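Local coordinates for probable transcriptional repressor protein (Mycobacterium tuberculosis, PDB 4FX0), which probably represses transcription by binding DNA as a redox-sensing regulator of the MarR family, at residues B[31-43]-B[62-76]. Residues are numbered along the deposited sequence; the frame is centred on the assembly and turned at random.
Sequences LTNTQFSTLAVIS and IGVERTTLTRNLEVM
Ile62 enters the flank of helix 33-43 as a knob into a hole, surrounded by Thr34, Ser37, Thr38 and Val41. Its branches spread over the hole: Ile62 CG2 meets Ser37 CB, while Ile62 CD1 lies 3.7 Å from Val41 CG2. A branched aliphatic chain suits this place, since short side chains on one face of the helix let its branches in among them. Immediately behind Ile62, Gly63 takes a positive phi and closes helix 55-62 with a Schellman motif, turning the chain toward helix 66-76. That helix crosses helix 33-43 nearly at right angles (-82°), with axes 10.3 Å apart. Thr38 faces two ways. Its methyl, Thr38 CG2, packs against Ile62 CG1 and, 4.0 Å away, Leu69 CD1; Thr38 OG1, set between backbone N and carbonyl carbon (chi1 68°), donates to Gln35 O at 2.8 Å. Met76 suits the neighbouring site because its long, flexible chain bends at chi3, laying Met76 CE against Leu39 CD2 and Met76 SD 3.9 Å from Gln35 CG. Looser and more polar is the end with Thr34, Asn72 and Val75. Asn72 ND2 stands 3.4 Å from Thr34 OG1 at an angle too poor for a hydrogen bond, and the amides of Asn72 and Gln35 are turned 83° apart. Gln35 instead accepts from Thr32 N through OE1, and exposed Val75 brings its CG1 near Gln35 NE2. Within this winged helix-turn-helix, whose recognition helix is probably 66-78, the chemistry implies that apolar packing joins the two helices, while Thr38 OG1 and Gln35 OE1 spend their hydrogen bonds within 31-43.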
ATOM      1  N   LEU B  31       9.968  10.489  11.443  1.00 55.45           N
ATOM      2  CA  LEU B  31       9.519  10.320  10.065  1.00 50.12           C
ATOM      3  C   LEU B  31       8.518   9.179   9.922  1.00 52.50           C
ATOM      4  O   LEU B  31       8.622   8.161  10.603  1.00 56.45           O
ATOM      5  CB  LEU B  31      10.709  10.054   9.144  1.00 39.37           C
ATOM      6  CG  LEU B  31      11.767  11.152   9.050  1.00 50.24           C
ATOM      7  CD1 LEU B  31      12.815  10.771   8.021  1.00 53.57           C
ATOM      8  CD2 LEU B  31      11.119  12.479   8.695  1.00 48.22           C
ATOM      9  N   THR B  32       7.548   9.361   9.033  1.00 52.49           N
ATOM     10  CA  THR B  32       6.662   8.273   8.646  1.00 56.29           C
ATOM     11  C   THR B  32       7.288   7.558   7.455  1.00 52.82           C
ATOM     12  O   THR B  32       8.134   8.126   6.762  1.00 56.85           O
ATOM     13  CB  THR B  32       5.257   8.780   8.275  1.00 60.27           C
ATOM     14  OG1 THR B  32       5.323   9.553   7.071  1.00 66.20           O
ATOM     15  CG2 THR B  32       4.690   9.639   9.395  1.00 44.40           C
ATOM     16  N   ASN B  33       6.886   6.312   7.221  1.00 47.83           N
ATOM     17  CA  ASN B  33       7.468   5.529   6.135  1.00 53.07           C
ATOM     18  C   ASN B  33       7.361   6.245   4.791  1.00 51.81           C
ATOM     19  O   ASN B  33       8.309   6.247   4.004  1.00 47.53           O
ATOM     20  CB  ASN B  33       6.848   4.129   6.063  1.00 62.99           C
ATOM     21  CG  ASN B  33       5.395   4.148   5.627  1.00 65.64           C
ATOM     22  OD1 ASN B  33       5.091   4.053   4.438  1.00 66.21           O
ATOM     23  ND2 ASN B  33       4.488   4.258   6.592  1.00 67.09           N
ATOM     24  N   THR B  34       6.213   6.866   4.538  1.00 53.03           N
ATOM     25  CA  THR B  34       6.016   7.618   3.305  1.00 55.88           C
ATOM     26  C   THR B  34       6.921   8.847   3.269  1.00 44.16           C
ATOM     27  O   THR B  34       7.539   9.141   2.247  1.00 47.66           O
ATOM     28  CB  THR B  34       4.551   8.057   3.132  1.00 62.11           C
ATOM     29  OG1 THR B  34       4.197   8.974   4.174  1.00 72.34           O
ATOM     30  CG2 THR B  34       3.624   6.851   3.184  1.00 38.58           C
ATOM     31  N   GLN B  35       6.996   9.563   4.388  1.00 42.96           N
ATOM     32  CA  GLN B  35       7.871  10.729   4.490  1.00 46.06           C
ATOM     33  C   GLN B  35       9.322  10.325   4.254  1.00 55.45           C
ATOM     34  O   GLN B  35       9.995  10.873   3.381  1.00 63.64           O
ATOM     35  CB  GLN B  35       7.727  11.400   5.858  1.00 45.11           C
ATOM     36  CG  GLN B  35       6.415  12.143   6.055  1.00 36.61           C
ATOM     37  CD  GLN B  35       6.191  12.552   7.499  1.00 58.55           C
ATOM     38  OE1 GLN B  35       7.066  12.377   8.348  1.00 68.48           O
ATOM     39  NE2 GLN B  35       5.014  13.094   7.785  1.00 52.05           N
ATOM     40  N   PHE B  36       9.796   9.365   5.041  1.00 54.98           N
ATOM     41  CA  PHE B  36      11.126   8.805   4.849  1.00 48.27           C
ATOM     42  C   PHE B  36      11.350   8.479   3.378  1.00 55.02           C
ATOM     43  O   PHE B  36      12.382   8.831   2.802  1.00 58.36           O
ATOM     44  CB  PHE B  36      11.303   7.545   5.699  1.00 47.26           C
ATOM     45  CG  PHE B  36      12.475   6.697   5.294  1.00 48.70           C
ATOM     46  CD1 PHE B  36      13.744   6.959   5.785  1.00 58.07           C
ATOM     47  CD2 PHE B  36      12.308   5.635   4.421  1.00 50.09           C
ATOM     48  CE1 PHE B  36      14.824   6.177   5.412  1.00 60.56           C
ATOM     49  CE2 PHE B  36      13.383   4.850   4.044  1.00 52.65           C
ATOM     50  CZ  PHE B  36      14.642   5.121   4.540  1.00 47.98           C
ATOM     51  N   SER B  37      10.373   7.812   2.772  1.00 50.36           N
ATOM     52  CA  SER B  37      10.458   7.428   1.368  1.00 51.55           C
ATOM     53  C   SER B  37      10.713   8.633   0.469  1.00 47.07           C
ATOM     54  O   SER B  37      11.680   8.655  -0.290  1.00 43.88           O
ATOM     55  CB  SER B  37       9.181   6.710   0.927  1.00 35.10           C
ATOM     56  OG  SER B  37       8.965   5.536   1.690  1.00 59.66           O
ATOM     57  N   THR B  38       9.841   9.634   0.558  1.00 51.43           N
ATOM     58  CA  THR B  38       9.961  10.816  -0.287  1.00 56.47           C
ATOM     59  C   THR B  38      11.321  11.479  -0.096  1.00 55.26           C
ATOM     60  O   THR B  38      11.965  11.876  -1.067  1.00 61.58           O
ATOM     61  CB  THR B  38       8.839  11.842  -0.017  1.00 50.32           C
ATOM     62  OG1 THR B  38       9.008  12.413   1.285  1.00 69.07           O
ATOM     63  CG2 THR B  38       7.473  11.178  -0.107  1.00 55.93           C
ATOM     64  N   LEU B  39      11.756  11.594   1.155  1.00 47.27           N
ATOM     65  CA  LEU B  39      13.071  12.152   1.447  1.00 49.05           C
ATOM     66  C   LEU B  39      14.141  11.383   0.693  1.00 46.58           C
ATOM     67  O   LEU B  39      14.899  11.957  -0.088  1.00 57.49           O
ATOM     68  CB  LEU B  39      13.368  12.099   2.946  1.00 45.97           C
ATOM     69  CG  LEU B  39      12.621  13.089   3.837  1.00 47.97           C
ATOM     70  CD1 LEU B  39      13.117  12.980   5.268  1.00 51.24           C
ATOM     71  CD2 LEU B  39      12.797  14.504   3.316  1.00 43.51           C
ATOM     72  N   ALA B  40      14.194  10.077   0.938  1.00 35.07           N
ATOM     73  CA  ALA B  40      15.154   9.206   0.278  1.00 34.94           C
ATOM     74  C   ALA B  40      15.158   9.458  -1.224  1.00 44.70           C
ATOM     75  O   ALA B  40      16.216   9.619  -1.832  1.00 53.98           O
ATOM     76  CB  ALA B  40      14.834   7.750   0.573  1.00 35.40           C
ATOM     77  N   VAL B  41      13.967   9.497  -1.814  1.00 52.50           N
ATOM     78  CA  VAL B  41      13.819   9.761  -3.241  1.00 55.15           C
ATOM     79  C   VAL B  41      14.490  11.071  -3.630  1.00 52.66           C
ATOM     80  O   VAL B  41      15.232  11.133  -4.610  1.00 46.37           O
ATOM     81  CB  VAL B  41      12.334   9.832  -3.650  1.00 54.62           C
ATOM     82  CG1 VAL B  41      12.195  10.401  -5.054  1.00 49.59           C
ATOM     83  CG2 VAL B  41      11.685   8.459  -3.551  1.00 52.64           C
ATOM     84  N   ILE B  42      14.218  12.116  -2.854  1.00 57.21           N
ATOM     85  CA  ILE B  42      14.776  13.438  -3.116  1.00 50.78           C
ATOM     86  C   ILE B  42      16.294  13.440  -2.971  1.00 42.61           C
ATOM     87  O   ILE B  42      17.006  13.976  -3.820  1.00 42.33           O
ATOM     88  CB  ILE B  42      14.166  14.500  -2.182  1.00 56.62           C
ATOM     89  CG1 ILE B  42      12.660  14.618  -2.429  1.00 59.39           C
ATOM     90  CG2 ILE B  42      14.846  15.843  -2.388  1.00 60.22           C
ATOM     91  CD1 ILE B  42      11.959  15.576  -1.494  1.00 61.09           C
ATOM     92  N   SER B  43      16.786  12.834  -1.896  1.00 36.18           N
ATOM     93  CA  SER B  43      18.222  12.737  -1.668  1.00 50.17           C
ATOM     94  C   SER B  43      18.894  11.981  -2.808  1.00 53.40           C
ATOM     95  O   SER B  43      20.065  12.212  -3.114  1.00 69.50           O
ATOM     96  CB  SER B  43      18.509  12.043  -0.335  1.00 61.23           C
ATOM     97  OG  SER B  43      18.008  10.718  -0.330  1.00 71.06           O
ATOM     98  N   ILE B  62       6.905   7.039  -5.151  1.00 65.33           N
ATOM     99  CA  ILE B  62       6.797   6.554  -3.778  1.00 64.17           C
ATOM    100  C   ILE B  62       5.649   5.548  -3.640  1.00 62.09           C
ATOM    101  O   ILE B  62       5.559   4.818  -2.650  1.00 53.39           O
ATOM    102  CB  ILE B  62       6.648   7.719  -2.764  1.00 58.36           C
ATOM    103  CG1 ILE B  62       7.956   8.506  -2.656  1.00 60.86           C
ATOM    104  CG2 ILE B  62       6.270   7.204  -1.387  1.00 78.23           C
ATOM    105  CD1 ILE B  62       8.136   9.560  -3.718  1.00 71.96           C
ATOM    106  N   GLY B  63       4.785   5.502  -4.651  1.00 61.03           N
ATOM    107  CA  GLY B  63       3.688   4.552  -4.676  1.00 48.59           C
ATOM    108  C   GLY B  63       2.473   5.022  -3.899  1.00 54.29           C
ATOM    109  O   GLY B  63       1.742   4.215  -3.326  1.00 47.74           O
ATOM    110  N   VAL B  64       2.259   6.335  -3.882  1.00 52.24           N
ATOM    111  CA  VAL B  64       1.117   6.917  -3.187  1.00 55.03           C
ATOM    112  C   VAL B  64       0.288   7.784  -4.131  1.00 65.87           C
ATOM    113  O   VAL B  64       0.634   7.946  -5.302  1.00 66.13           O
ATOM    114  CB  VAL B  64       1.567   7.774  -1.987  1.00 53.65           C
ATOM    115  CG1 VAL B  64       2.410   6.946  -1.028  1.00 45.93           C
ATOM    116  CG2 VAL B  64       2.338   8.996  -2.464  1.00 59.50           C
ATOM    117  N   GLU B  65      -0.808   8.335  -3.618  1.00 71.42           N
ATOM    118  CA  GLU B  65      -1.650   9.239  -4.396  1.00 80.91           C
ATOM    119  C   GLU B  65      -1.150  10.676  -4.288  1.00 77.70           C
ATOM    120  O   GLU B  65      -0.510  11.046  -3.304  1.00 90.03           O
ATOM    121  CB  GLU B  65      -3.104   9.160  -3.929  1.00 92.88           C
ATOM    122  CG  GLU B  65      -3.777   7.832  -4.214  1.00103.54           C
ATOM    123  CD  GLU B  65      -5.231   7.811  -3.786  1.00122.57           C
ATOM    124  OE1 GLU B  65      -5.637   8.704  -3.012  1.00118.25           O
ATOM    125  OE2 GLU B  65      -5.967   6.904  -4.229  1.00138.31           O
ATOM    126  N   ARG B  66      -1.447  11.483  -5.302  1.00 71.82           N
ATOM    127  CA  ARG B  66      -1.035  12.881  -5.309  1.00 77.23           C
ATOM    128  C   ARG B  66      -1.481  13.603  -4.043  1.00 85.32           C
ATOM    129  O   ARG B  66      -0.678  14.255  -3.375  1.00 88.16           O
ATOM    130  CB  ARG B  66      -1.569  13.607  -6.549  1.00 85.65           C
ATOM    131  CG  ARG B  66      -0.496  13.934  -7.576  1.00 95.22           C
ATOM    132  CD  ARG B  66      -1.050  14.697  -8.772  1.00111.80           C
ATOM    133  NE  ARG B  66      -1.430  16.069  -8.441  1.00128.89           N
ATOM    134  CZ  ARG B  66      -1.394  17.081  -9.303  1.00130.34           C
ATOM    135  NH1 ARG B  66      -0.986  16.879 -10.550  1.00135.59           N
ATOM    136  NH2 ARG B  66      -1.758  18.298  -8.920  1.00120.35           N
ATOM    137  N   THR B  67      -2.763  13.480  -3.717  1.00 86.27           N
ATOM    138  CA  THR B  67      -3.318  14.137  -2.539  1.00 90.91           C
ATOM    139  C   THR B  67      -2.528  13.778  -1.286  1.00 86.99           C
ATOM    140  O   THR B  67      -2.137  14.652  -0.512  1.00 80.57           O
ATOM    141  CB  THR B  67      -4.796  13.762  -2.330  1.00 88.45           C
ATOM    142  OG1 THR B  67      -4.923  12.337  -2.241  1.00 78.26           O
ATOM    143  CG2 THR B  67      -5.641  14.272  -3.488  1.00 83.96           C
ATOM    144  N   THR B  68      -2.291  12.484  -1.095  1.00 86.52           N
ATOM    145  CA  THR B  68      -1.541  12.008   0.059  1.00 85.50           C
ATOM    146  C   THR B  68      -0.128  12.579   0.047  1.00 81.53           C
ATOM    147  O   THR B  68       0.338  13.131   1.045  1.00 85.86           O
ATOM    148  CB  THR B  68      -1.464  10.473   0.084  1.00 74.77           C
ATOM    149  OG1 THR B  68      -2.772   9.924  -0.122  1.00 89.58           O
ATOM    150  CG2 THR B  68      -0.916   9.988   1.418  1.00 73.07           C
ATOM    151  N   LEU B  69       0.543  12.445  -1.092  1.00 69.56           N
ATOM    152  CA  LEU B  69       1.890  12.975  -1.256  1.00 65.96           C
ATOM    153  C   LEU B  69       1.943  14.456  -0.907  1.00 65.63           C
ATOM    154  O   LEU B  69       2.694  14.872  -0.024  1.00 58.22           O
ATOM    155  CB  LEU B  69       2.367  12.785  -2.694  1.00 51.64           C
ATOM    156  CG  LEU B  69       3.660  13.540  -3.011  1.00 60.72           C
ATOM    157  CD1 LEU B  69       4.871  12.671  -2.710  1.00 46.91           C
ATOM    158  CD2 LEU B  69       3.676  14.001  -4.457  1.00 56.78           C
ATOM    159  N   THR B  70       1.144  15.244  -1.617  1.00 63.70           N
ATOM    160  CA  THR B  70       1.106  16.686  -1.420  1.00 59.59           C
ATOM    161  C   THR B  70       0.879  17.057   0.043  1.00 61.96           C
ATOM    162  O   THR B  70       1.600  17.887   0.596  1.00 77.24           O
ATOM    163  CB  THR B  70       0.019  17.340  -2.289  1.00 73.12           C
ATOM    164  OG1 THR B  70      -1.248  16.733  -2.007  1.00 77.89           O
ATOM    165  CG2 THR B  70       0.345  17.161  -3.765  1.00 70.36           C
ATOM    166  N   ARG B  71      -0.123  16.443   0.666  1.00 65.87           N
ATOM    167  CA  ARG B  71      -0.414  16.713   2.070  1.00 68.24           C
ATOM    168  C   ARG B  71       0.807  16.421   2.936  1.00 62.30           C
ATOM    169  O   ARG B  71       1.145  17.194   3.833  1.00 68.94           O
ATOM    170  CB  ARG B  71      -1.617  15.894   2.549  1.00 62.50           C
ATOM    171  CG  ARG B  71      -1.305  14.961   3.713  1.00 71.08           C
ATOM    172  CD  ARG B  71      -2.568  14.425   4.369  1.00 81.77           C
ATOM    173  NE  ARG B  71      -2.778  13.005   4.100  1.00 93.16           N
ATOM    174  CZ  ARG B  71      -3.645  12.530   3.213  1.00107.40           C
ATOM    175  NH1 ARG B  71      -4.393  13.364   2.501  1.00103.69           N
ATOM    176  NH2 ARG B  71      -3.769  11.221   3.039  1.00 69.11           N
ATOM    177  N   ASN B  72       1.467  15.302   2.658  1.00 55.33           N
ATOM    178  CA  ASN B  72       2.673  14.928   3.384  1.00 68.43           C
ATOM    179  C   ASN B  72       3.819  15.881   3.091  1.00 57.95           C
ATOM    180  O   ASN B  72       4.534  16.307   3.994  1.00 65.98           O
ATOM    181  CB  ASN B  72       3.079  13.491   3.057  1.00 79.51           C
ATOM    182  CG  ASN B  72       2.421  12.481   3.972  1.00 80.57           C
ATOM    183  OD1 ASN B  72       2.369  12.670   5.187  1.00 82.40           O
ATOM    184  ND2 ASN B  72       1.909  11.402   3.392  1.00 83.51           N
ATOM    185  N   LEU B  73       3.989  16.218   1.819  1.00 52.25           N
ATOM    186  CA  LEU B  73       5.022  17.162   1.427  1.00 61.14           C
ATOM    187  C   LEU B  73       4.827  18.481   2.166  1.00 61.66           C
ATOM    188  O   LEU B  73       5.796  19.153   2.520  1.00 70.01           O
ATOM    189  CB  LEU B  73       4.994  17.392  -0.081  1.00 70.42           C
ATOM    190  CG  LEU B  73       6.301  17.922  -0.668  1.00 61.91           C
ATOM    191  CD1 LEU B  73       7.439  16.962  -0.358  1.00 56.60           C
ATOM    192  CD2 LEU B  73       6.164  18.132  -2.165  1.00 49.03           C
ATOM    193  N   GLU B  74       3.569  18.843   2.401  1.00 60.17           N
ATOM    194  CA  GLU B  74       3.250  20.068   3.126  1.00 63.93           C
ATOM    195  C   GLU B  74       3.725  19.995   4.572  1.00 64.57           C
ATOM    196  O   GLU B  74       4.462  20.867   5.033  1.00 64.13           O
ATOM    197  CB  GLU B  74       1.749  20.358   3.084  1.00 70.86           C
ATOM    198  CG  GLU B  74       1.384  21.641   2.351  1.00 85.65           C
ATOM    199  CD  GLU B  74       2.193  22.841   2.820  1.00 82.91           C
ATOM    200  OE1 GLU B  74       3.025  23.341   2.033  1.00 65.87           O
ATOM    201  OE2 GLU B  74       1.996  23.289   3.971  1.00 84.83           O
ATOM    202  N   VAL B  75       3.300  18.957   5.285  1.00 65.15           N
ATOM    203  CA  VAL B  75       3.707  18.787   6.676  1.00 74.69           C
ATOM    204  C   VAL B  75       5.225  18.697   6.773  1.00 80.33           C
ATOM    205  O   VAL B  75       5.816  19.077   7.784  1.00 90.25           O
ATOM    206  CB  VAL B  75       3.055  17.544   7.329  1.00 71.18           C
ATOM    207  CG1 VAL B  75       3.396  16.285   6.555  1.00 62.42           C
ATOM    208  CG2 VAL B  75       3.492  17.413   8.783  1.00 72.62           C
ATOM    209  N   MET B  76       5.854  18.208   5.709  1.00 69.30           N
ATOM    210  CA  MET B  76       7.306  18.071   5.677  1.00 58.87           C
ATOM    211  C   MET B  76       8.002  19.416   5.501  1.00 57.08           C
ATOM    212  O   MET B  76       8.922  19.744   6.249  1.00 63.67           O
ATOM    213  CB  MET B  76       7.733  17.108   4.569  1.00 71.45           C
ATOM    214  CG  MET B  76       7.207  15.696   4.746  1.00 76.64           C
ATOM    215  SD  MET B  76       7.674  14.624   3.378  1.00 59.02           S
ATOM    216  CE  MET B  76       9.409  14.381   3.732  1.00 45.44           C
TER